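Long-range contacts in alpha-/beta-galactoside alpha-2,3-sialyltransferase (PDB 2ZWI), which probably transfers sialic acid to galactosides in alpha-2,3 linkage and binds cytidine-5'-monophosphate: residues N80-W85 and Y110-E116; V9-T13 and W36-P40. All coordinates share one frame; numbering follows the deposited sequence.

Contact 1 (N80-W85 and Y110-E116); sequences NGNTLW and YDDGSAE
Asn82 and Tyr110 form a parallel beta bridge, closed by two backbone hydrogen bonds: Tyr110 N to Gly81 O (3.0 Å) and Thr83 N to Tyr110 O (3.0 Å). Gly81 O also lies at the edge of the Tyr110 ring, in its plane. Asn82 ND2 donates to Asp112 OD1 (2.8 Å), nearly straight at 172°. The carboxylate receives it on the anti lone pair, and Asp112 OD1 lies in the amide plane of Asn82 although the flat groups are turned 50° apart. Strands 74-82 and 104-110 are neighbours in the seven-stranded parallel sheet of a GT-B glycosyltransferase, and the contact sits where both run out into loops. Asn82 OD1 accepts from Trp85 N (3.1 Å), an Asx motif; with ND2 also bonded to Asp10, the amide is gripped at both ends, fixing its rotation. A water donates to Asp112 OD1 and accepts from Trp85 NE1. Glu116, bent at chi2 (87°), folds back from helix 114-125; its OE1 takes Asp112 N (2.7 Å) and, weakly, Leu84 N (3.0 Å). Leu84 CD2 packs on Ala115 CB at 3.8 Å. Another water lies between Thr83 OG1 and Asp111 OD1, the latter also bonded to Tyr160, while Asp111 OD2 is held by Tyr117 and Leu173.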
ATOM      1  N   ASN A  80      10.435   1.526 -10.210  1.00 10.35           N
ATOM      2  CA  ASN A  80       9.437   0.968  -9.320  1.00 10.98           C
ATOM      3  C   ASN A  80       8.979   2.071  -8.363  1.00 11.13           C
ATOM      4  O   ASN A  80       9.790   2.634  -7.620  1.00 11.43           O
ATOM      5  CB  ASN A  80      10.025  -0.236  -8.570  1.00 10.62           C
ATOM      6  CG  ASN A  80      10.617  -1.290  -9.521  1.00 12.13           C
ATOM      7  OD1 ASN A  80      11.775  -1.207  -9.945  1.00 13.17           O
ATOM      8  ND2 ASN A  80       9.817  -2.285  -9.847  1.00 11.72           N
ATOM      9  N   GLY A  81       7.687   2.385  -8.391  1.00 11.11           N
ATOM     10  CA  GLY A  81       7.160   3.543  -7.670  1.00 11.06           C
ATOM     11  C   GLY A  81       5.813   3.348  -7.000  1.00 11.10           C
ATOM     12  O   GLY A  81       5.312   2.231  -6.881  1.00 10.93           O
ATOM     13  N   ASN A  82       5.241   4.467  -6.567  1.00 10.70           N
ATOM     14  CA  ASN A  82       3.991   4.536  -5.831  1.00 10.19           C
ATOM     15  C   ASN A  82       2.963   5.163  -6.778  1.00 10.23           C
ATOM     16  O   ASN A  82       3.173   6.270  -7.263  1.00 10.55           O
ATOM     17  CB  ASN A  82       4.245   5.408  -4.586  1.00 10.80           C
ATOM     18  CG  ASN A  82       2.994   5.709  -3.789  1.00 10.68           C
ATOM     19  OD1 ASN A  82       1.970   6.092  -4.340  1.00 12.51           O
ATOM     20  ND2 ASN A  82       3.085   5.556  -2.466  1.00 10.72           N
ATOM     21  N   THR A  83       1.875   4.449  -7.061  1.00  9.87           N
ATOM     22  CA  THR A  83       0.867   4.891  -8.031  1.00 10.08           C
ATOM     23  C   THR A  83       0.299   6.295  -7.719  1.00  9.81           C
ATOM     24  O   THR A  83       0.315   7.159  -8.581  1.00  9.55           O
ATOM     25  CB  THR A  83      -0.261   3.846  -8.183  1.00 10.55           C
ATOM     26  OG1 THR A  83       0.325   2.550  -8.384  1.00 11.45           O
ATOM     27  CG2 THR A  83      -1.144   4.176  -9.374  1.00 10.47           C
ATOM     28  N   LEU A  84      -0.170   6.525  -6.493  1.00 10.27           N
ATOM     29  CA  LEU A  84      -0.674   7.845  -6.117  1.00 11.06           C
ATOM     30  C   LEU A  84       0.384   8.931  -6.385  1.00 11.04           C
ATOM     31  O   LEU A  84       0.072  10.013  -6.859  1.00 10.68           O
ATOM     32  CB  LEU A  84      -1.082   7.870  -4.637  1.00 11.13           C
ATOM     33  CG  LEU A  84      -1.785   9.132  -4.111  1.00 11.49           C
ATOM     34  CD1 LEU A  84      -3.121   9.348  -4.831  1.00 11.89           C
ATOM     35  CD2 LEU A  84      -1.979   9.011  -2.613  1.00 11.95           C
ATOM     36  N   TRP A  85       1.634   8.606  -6.074  1.00 11.65           N
ATOM     37  CA  TRP A  85       2.758   9.514  -6.226  1.00 12.36           C
ATOM     38  C   TRP A  85       3.523   9.258  -7.523  1.00 12.21           C
ATOM     39  O   TRP A  85       4.750   9.355  -7.572  1.00 11.73           O
ATOM     40  CB  TRP A  85       3.669   9.390  -5.002  1.00 13.43           C
ATOM     41  CG  TRP A  85       2.994   9.881  -3.761  1.00 14.97           C
ATOM     42  CD1 TRP A  85       2.563   9.133  -2.700  1.00 16.71           C
ATOM     43  CD2 TRP A  85       2.625  11.234  -3.475  1.00 16.47           C
ATOM     44  NE1 TRP A  85       1.973   9.944  -1.759  1.00 17.58           N
ATOM     45  CE2 TRP A  85       1.998  11.238  -2.213  1.00 17.84           C
ATOM     46  CE3 TRP A  85       2.780  12.448  -4.162  1.00 17.12           C
ATOM     47  CZ2 TRP A  85       1.522  12.408  -1.619  1.00 17.32           C
ATOM     48  CZ3 TRP A  85       2.312  13.615  -3.573  1.00 17.26           C
ATOM     49  CH2 TRP A  85       1.689  13.587  -2.312  1.00 17.37           C
ATOM     50  N   TYR A 110       3.067   0.483  -7.695  1.00 10.01           N
ATOM     51  CA  TYR A 110       2.433  -0.194  -6.570  1.00 10.74           C
ATOM     52  C   TYR A 110       1.461   0.751  -5.879  1.00 11.07           C
ATOM     53  O   TYR A 110       1.847   1.866  -5.524  1.00 10.85           O
ATOM     54  CB  TYR A 110       3.510  -0.628  -5.568  1.00 10.54           C
ATOM     55  CG  TYR A 110       4.444  -1.684  -6.108  1.00 10.97           C
ATOM     56  CD1 TYR A 110       5.529  -1.341  -6.922  1.00 10.20           C
ATOM     57  CD2 TYR A 110       4.236  -3.022  -5.809  1.00 10.64           C
ATOM     58  CE1 TYR A 110       6.383  -2.320  -7.425  1.00 10.54           C
ATOM     59  CE2 TYR A 110       5.090  -4.014  -6.309  1.00 11.28           C
ATOM     60  CZ  TYR A 110       6.142  -3.651  -7.110  1.00 10.96           C
ATOM     61  OH  TYR A 110       6.956  -4.629  -7.576  1.00 13.51           O
ATOM     62  N   ASP A 111       0.206   0.322  -5.698  1.00 11.93           N
ATOM     63  CA  ASP A 111      -0.803   1.144  -5.009  1.00 12.63           C
ATOM     64  C   ASP A 111      -0.284   1.650  -3.667  1.00 12.95           C
ATOM     65  O   ASP A 111       0.415   0.927  -2.977  1.00 12.47           O
ATOM     66  CB  ASP A 111      -2.083   0.336  -4.741  1.00 13.26           C
ATOM     67  CG  ASP A 111      -2.899   0.072  -5.997  1.00 13.86           C
ATOM     68  OD1 ASP A 111      -2.658   0.720  -7.043  1.00 13.04           O
ATOM     69  OD2 ASP A 111      -3.794  -0.805  -5.915  1.00 14.12           O
ATOM     70  N   ASP A 112      -0.672   2.875  -3.302  1.00 13.35           N
ATOM     71  CA  ASP A 112      -0.295   3.519  -2.030  1.00 13.68           C
ATOM     72  C   ASP A 112      -1.126   2.987  -0.851  1.00 13.77           C
ATOM     73  O   ASP A 112      -0.617   2.834   0.261  1.00 13.29           O
ATOM     74  CB  ASP A 112      -0.470   5.040  -2.197  1.00 13.94           C
ATOM     75  CG  ASP A 112      -0.193   5.835  -0.934  1.00 15.13           C
ATOM     76  OD1 ASP A 112       0.926   6.368  -0.803  1.00 15.21           O
ATOM     77  OD2 ASP A 112      -1.109   5.971  -0.091  1.00 18.53           O
ATOM     78  N   GLY A 113      -2.406   2.717  -1.103  1.00 13.27           N
ATOM     79  CA  GLY A 113      -3.353   2.339  -0.060  1.00 12.89           C
ATOM     80  C   GLY A 113      -4.778   2.619  -0.501  1.00 12.97           C
ATOM     81  O   GLY A 113      -5.123   2.437  -1.672  1.00 13.13           O
ATOM     82  N   SER A 114      -5.592   3.101   0.432  1.00 12.43           N
ATOM     83  CA  SER A 114      -7.008   3.354   0.183  1.00 12.21           C
ATOM     84  C   SER A 114      -7.306   4.491  -0.811  1.00 11.93           C
ATOM     85  O   SER A 114      -8.372   4.500  -1.442  1.00 11.67           O
ATOM     86  CB  SER A 114      -7.718   3.644   1.514  1.00 12.25           C
ATOM     87  OG  SER A 114      -7.339   4.911   2.009  1.00 13.14           O
ATOM     88  N   ALA A 115      -6.386   5.448  -0.931  1.00 11.75           N
ATOM     89  CA  ALA A 115      -6.579   6.619  -1.803  1.00 12.28           C
ATOM     90  C   ALA A 115      -6.875   6.253  -3.258  1.00 12.29           C
ATOM     91  O   ALA A 115      -7.801   6.813  -3.853  1.00 11.96           O
ATOM     92  CB  ALA A 115      -5.389   7.578  -1.718  1.00 11.85           C
ATOM     93  N   GLU A 116      -6.111   5.318  -3.836  1.00 12.69           N
ATOM     94  CA  GLU A 116      -6.388   4.883  -5.211  1.00 12.95           C
ATOM     95  C   GLU A 116      -7.811   4.340  -5.353  1.00 12.50           C
ATOM     96  O   GLU A 116      -8.464   4.570  -6.368  1.00 12.47           O
ATOM     97  CB  GLU A 116      -5.388   3.828  -5.700  1.00 13.54           C
ATOM     98  CG  GLU A 116      -4.028   4.374  -6.103  1.00 15.17           C
ATOM     99  CD  GLU A 116      -3.059   4.470  -4.927  1.00 17.42           C
ATOM    100  OE1 GLU A 116      -1.824   4.384  -5.151  1.00 16.93           O
ATOM    101  OE2 GLU A 116      -3.526   4.620  -3.778  1.00 18.95           O
TER
HETATM  102  O   HOH W   1      -1.005   0.092  -9.094  1.00 14.06           O
HETATM  103  O   HOH W   2       0.936   8.551   0.569  1.00 24.26           O

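Contact 2 (V9-T13 and W36-P40); sequences VDRAT and WSRYP
Asp10 and Trp36 pair as parallel strand ends, and Asp10 O is the shared acceptor of Ser37 N (2.9 Å, nearly straight at 174°) and, weakly, of Ser37 OG. The CA of Trp36 also makes a CA-H...O contact with Asp10 O. Within 9-13, Asp10 OD1 accepts from Ala12 N (3.0 Å), an Asx turn that bends the chain as it leaves the strand; this donor stands well above the carboxylate plane. Outside the segments, Thr16 OG1 bonds to Asp10 OD2 and Asn82 ND2 to Asp10 OD1.

Van der Waals contact centres on Thr13 CG2, which sits over the middle of one face of the Arg38 guanidinium, 3.6 Å from Arg38 CZ, and also meets Tyr39 CE2. Bends at chi2 (-89°) and chi3 (-65°) fold Arg38 back over this methyl group, and Arg38 CG comes to 3.3 Å from Ala12 O. Trp36 turns its CD1 edge to Asp10, while its NE1 bonds to Gln19.

Three waters complete the join. One donates to Ala12 O and accepts from Arg38 N; a second, in the guanidinium plane, connects Arg38 NH1 with Arg11 O; a third lies between Thr13 OG1 and Arg38 NH2. Such loops at the carboxyl ends of parallel strands line the cleft of Rossmann-like GT-B domains, and here Thr13 belongs to the cytidine-5'-monophosphate pocket, its OG1 weakly hydrogen-bonded to O2' of the nucleotide.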
ATOM      1  N   VAL A   9      11.453   3.721  -5.586  1.00 11.85           N
ATOM      2  CA  VAL A   9      11.030   4.920  -4.862  1.00 11.73           C
ATOM      3  C   VAL A   9       9.645   4.745  -4.227  1.00 11.89           C
ATOM      4  O   VAL A   9       8.787   4.028  -4.768  1.00 11.98           O
ATOM      5  CB  VAL A   9      11.058   6.200  -5.749  1.00 11.77           C
ATOM      6  CG1 VAL A   9      12.503   6.621  -6.085  1.00 11.02           C
ATOM      7  CG2 VAL A   9      10.240   6.009  -7.037  1.00 11.82           C
ATOM      8  N   ASP A  10       9.460   5.373  -3.065  1.00 11.58           N
ATOM      9  CA  ASP A  10       8.184   5.390  -2.328  1.00 12.14           C
ATOM     10  C   ASP A  10       8.216   6.411  -1.198  1.00 12.74           C
ATOM     11  O   ASP A  10       9.241   6.613  -0.551  1.00 13.19           O
ATOM     12  CB  ASP A  10       7.840   4.017  -1.734  1.00 11.34           C
ATOM     13  CG  ASP A  10       6.452   3.979  -1.078  1.00 10.22           C
ATOM     14  OD1 ASP A  10       5.531   4.700  -1.517  1.00  8.60           O
ATOM     15  OD2 ASP A  10       6.274   3.212  -0.109  1.00 10.64           O
ATOM     16  N   ARG A  11       7.061   7.019  -0.957  1.00 13.82           N
ATOM     17  CA  ARG A  11       6.855   7.968   0.136  1.00 14.49           C
ATOM     18  C   ARG A  11       6.121   7.342   1.308  1.00 14.55           C
ATOM     19  O   ARG A  11       6.171   7.859   2.427  1.00 14.94           O
ATOM     20  CB  ARG A  11       6.010   9.142  -0.361  1.00 14.51           C
ATOM     21  CG  ARG A  11       6.565   9.844  -1.550  1.00 14.84           C
ATOM     22  CD  ARG A  11       5.936  11.210  -1.651  1.00 14.98           C
ATOM     23  NE  ARG A  11       6.328  11.856  -2.893  1.00 15.60           N
ATOM     24  CZ  ARG A  11       6.030  13.111  -3.212  1.00 17.56           C
ATOM     25  NH1 ARG A  11       6.430  13.606  -4.377  1.00 16.33           N
ATOM     26  NH2 ARG A  11       5.328  13.863  -2.372  1.00 16.21           N
ATOM     27  N   ALA A  12       5.398   6.257   1.039  1.00 14.89           N
ATOM     28  CA  ALA A  12       4.531   5.625   2.037  1.00 14.98           C
ATOM     29  C   ALA A  12       5.193   4.374   2.612  1.00 14.95           C
ATOM     30  O   ALA A  12       6.404   4.372   2.848  1.00 15.40           O
ATOM     31  CB  ALA A  12       3.181   5.290   1.410  1.00 14.79           C
ATOM     32  N   THR A  13       4.417   3.308   2.832  1.00 14.74           N
ATOM     33  CA  THR A  13       5.002   2.056   3.327  1.00 14.68           C
ATOM     34  C   THR A  13       4.655   0.828   2.486  1.00 14.00           C
ATOM     35  O   THR A  13       5.495  -0.065   2.347  1.00 13.09           O
ATOM     36  CB  THR A  13       4.640   1.760   4.802  1.00 14.61           C
ATOM     37  OG1 THR A  13       3.251   1.995   4.994  1.00 17.68           O
ATOM     38  CG2 THR A  13       5.419   2.657   5.741  1.00 15.55           C
ATOM     39  N   TRP A  36      13.516   5.415  -0.280  1.00 12.25           N
ATOM     40  CA  TRP A  36      12.286   5.132   0.445  1.00 12.99           C
ATOM     41  C   TRP A  36      12.185   6.088   1.627  1.00 13.57           C
ATOM     42  O   TRP A  36      13.008   6.036   2.538  1.00 13.85           O
ATOM     43  CB  TRP A  36      12.284   3.680   0.962  1.00 12.61           C
ATOM     44  CG  TRP A  36      12.235   2.570  -0.105  1.00 11.87           C
ATOM     45  CD1 TRP A  36      11.499   2.559  -1.262  1.00 12.18           C
ATOM     46  CD2 TRP A  36      12.908   1.303  -0.052  1.00 12.62           C
ATOM     47  NE1 TRP A  36      11.691   1.372  -1.941  1.00 12.21           N
ATOM     48  CE2 TRP A  36      12.548   0.584  -1.221  1.00 11.67           C
ATOM     49  CE3 TRP A  36      13.784   0.704   0.870  1.00 11.46           C
ATOM     50  CZ2 TRP A  36      13.045  -0.698  -1.502  1.00 12.11           C
ATOM     51  CZ3 TRP A  36      14.266  -0.575   0.594  1.00 13.34           C
ATOM     52  CH2 TRP A  36      13.894  -1.262  -0.587  1.00 12.28           C
ATOM     53  N   SER A  37      11.167   6.945   1.622  1.00 14.47           N
ATOM     54  CA  SER A  37      10.983   7.948   2.678  1.00 15.19           C
ATOM     55  C   SER A  37      10.911   7.356   4.092  1.00 15.28           C
ATOM     56  O   SER A  37      11.512   7.890   5.021  1.00 15.24           O
ATOM     57  CB  SER A  37       9.731   8.802   2.402  1.00 15.28           C
ATOM     58  OG  SER A  37       9.859   9.511   1.175  1.00 16.78           O
ATOM     59  N   ARG A  38      10.188   6.252   4.242  1.00 15.57           N
ATOM     60  CA  ARG A  38       9.911   5.686   5.566  1.00 16.27           C
ATOM     61  C   ARG A  38      10.918   4.604   5.968  1.00 16.33           C
ATOM     62  O   ARG A  38      10.889   4.105   7.099  1.00 16.31           O
ATOM     63  CB  ARG A  38       8.481   5.130   5.626  1.00 16.29           C
ATOM     64  CG  ARG A  38       7.365   6.164   5.420  1.00 18.47           C
ATOM     65  CD  ARG A  38       6.940   6.810   6.736  1.00 22.25           C
ATOM     66  NE  ARG A  38       6.335   5.831   7.635  1.00 25.62           N
ATOM     67  CZ  ARG A  38       5.028   5.608   7.745  1.00 26.34           C
ATOM     68  NH1 ARG A  38       4.156   6.301   7.013  1.00 26.64           N
ATOM     69  NH2 ARG A  38       4.590   4.683   8.591  1.00 26.35           N
ATOM     70  N   TYR A  39      11.803   4.248   5.040  1.00 16.34           N
ATOM     71  CA  TYR A  39      12.774   3.188   5.279  1.00 16.75           C
ATOM     72  C   TYR A  39      14.188   3.547   4.823  1.00 17.46           C
ATOM     73  O   TYR A  39      14.672   2.984   3.846  1.00 17.31           O
ATOM     74  CB  TYR A  39      12.305   1.883   4.607  1.00 17.02           C
ATOM     75  CG  TYR A  39      11.266   1.153   5.411  1.00 15.45           C
ATOM     76  CD1 TYR A  39      11.638   0.321   6.460  1.00 14.75           C
ATOM     77  CD2 TYR A  39       9.908   1.315   5.145  1.00 16.44           C
ATOM     78  CE1 TYR A  39      10.697  -0.340   7.214  1.00 16.08           C
ATOM     79  CE2 TYR A  39       8.949   0.651   5.901  1.00 15.73           C
ATOM     80  CZ  TYR A  39       9.357  -0.168   6.936  1.00 15.90           C
ATOM     81  OH  TYR A  39       8.438  -0.835   7.703  1.00 17.64           O
ATOM     82  N   PRO A  40      14.858   4.487   5.526  1.00 18.34           N
ATOM     83  CA  PRO A  40      16.267   4.726   5.192  1.00 19.42           C
ATOM     84  C   PRO A  40      17.156   3.518   5.529  1.00 20.28           C
ATOM     85  O   PRO A  40      17.096   2.985   6.649  1.00 20.77           O
ATOM     86  CB  PRO A  40      16.635   5.964   6.030  1.00 19.57           C
ATOM     87  CG  PRO A  40      15.664   5.971   7.162  1.00 18.85           C
ATOM     88  CD  PRO A  40      14.388   5.372   6.612  1.00 18.59           C
TER
HETATM   89  O   HOH W   3       9.091   4.501   2.188  1.00  9.83           O
HETATM   90  O   HOH W   4       4.364   8.339   4.737  1.00 31.84           O
HETATM   91  O   HOH W   5       2.852   2.753   7.593  1.00 29.62           O

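The two contacts, with centres 12 Å apart, lie side by side at the carboxyl ends of four consecutive strands of one seven-stranded parallel sheet. Along the chain they come in series: contact 2 joins strands 3-10 and 31-36 across helix 14-26, and contact 1 joins strands 74-82 and 104-110 across helix 86-98. Strands 3-10 and 74-82 are neighbours, so the contacts touch directly, through probable hydrogen bonds from Val9 N to Asn80 O and from Asn82 ND2 to Asp10 OD1, and through Arg11 against the Trp85 ring. Together they form part of the carboxyl-terminal rim of the sheet, which faces the bound nucleotide, with Thr13 at the ligand and the side chain of Asp112 about 6 Å from it.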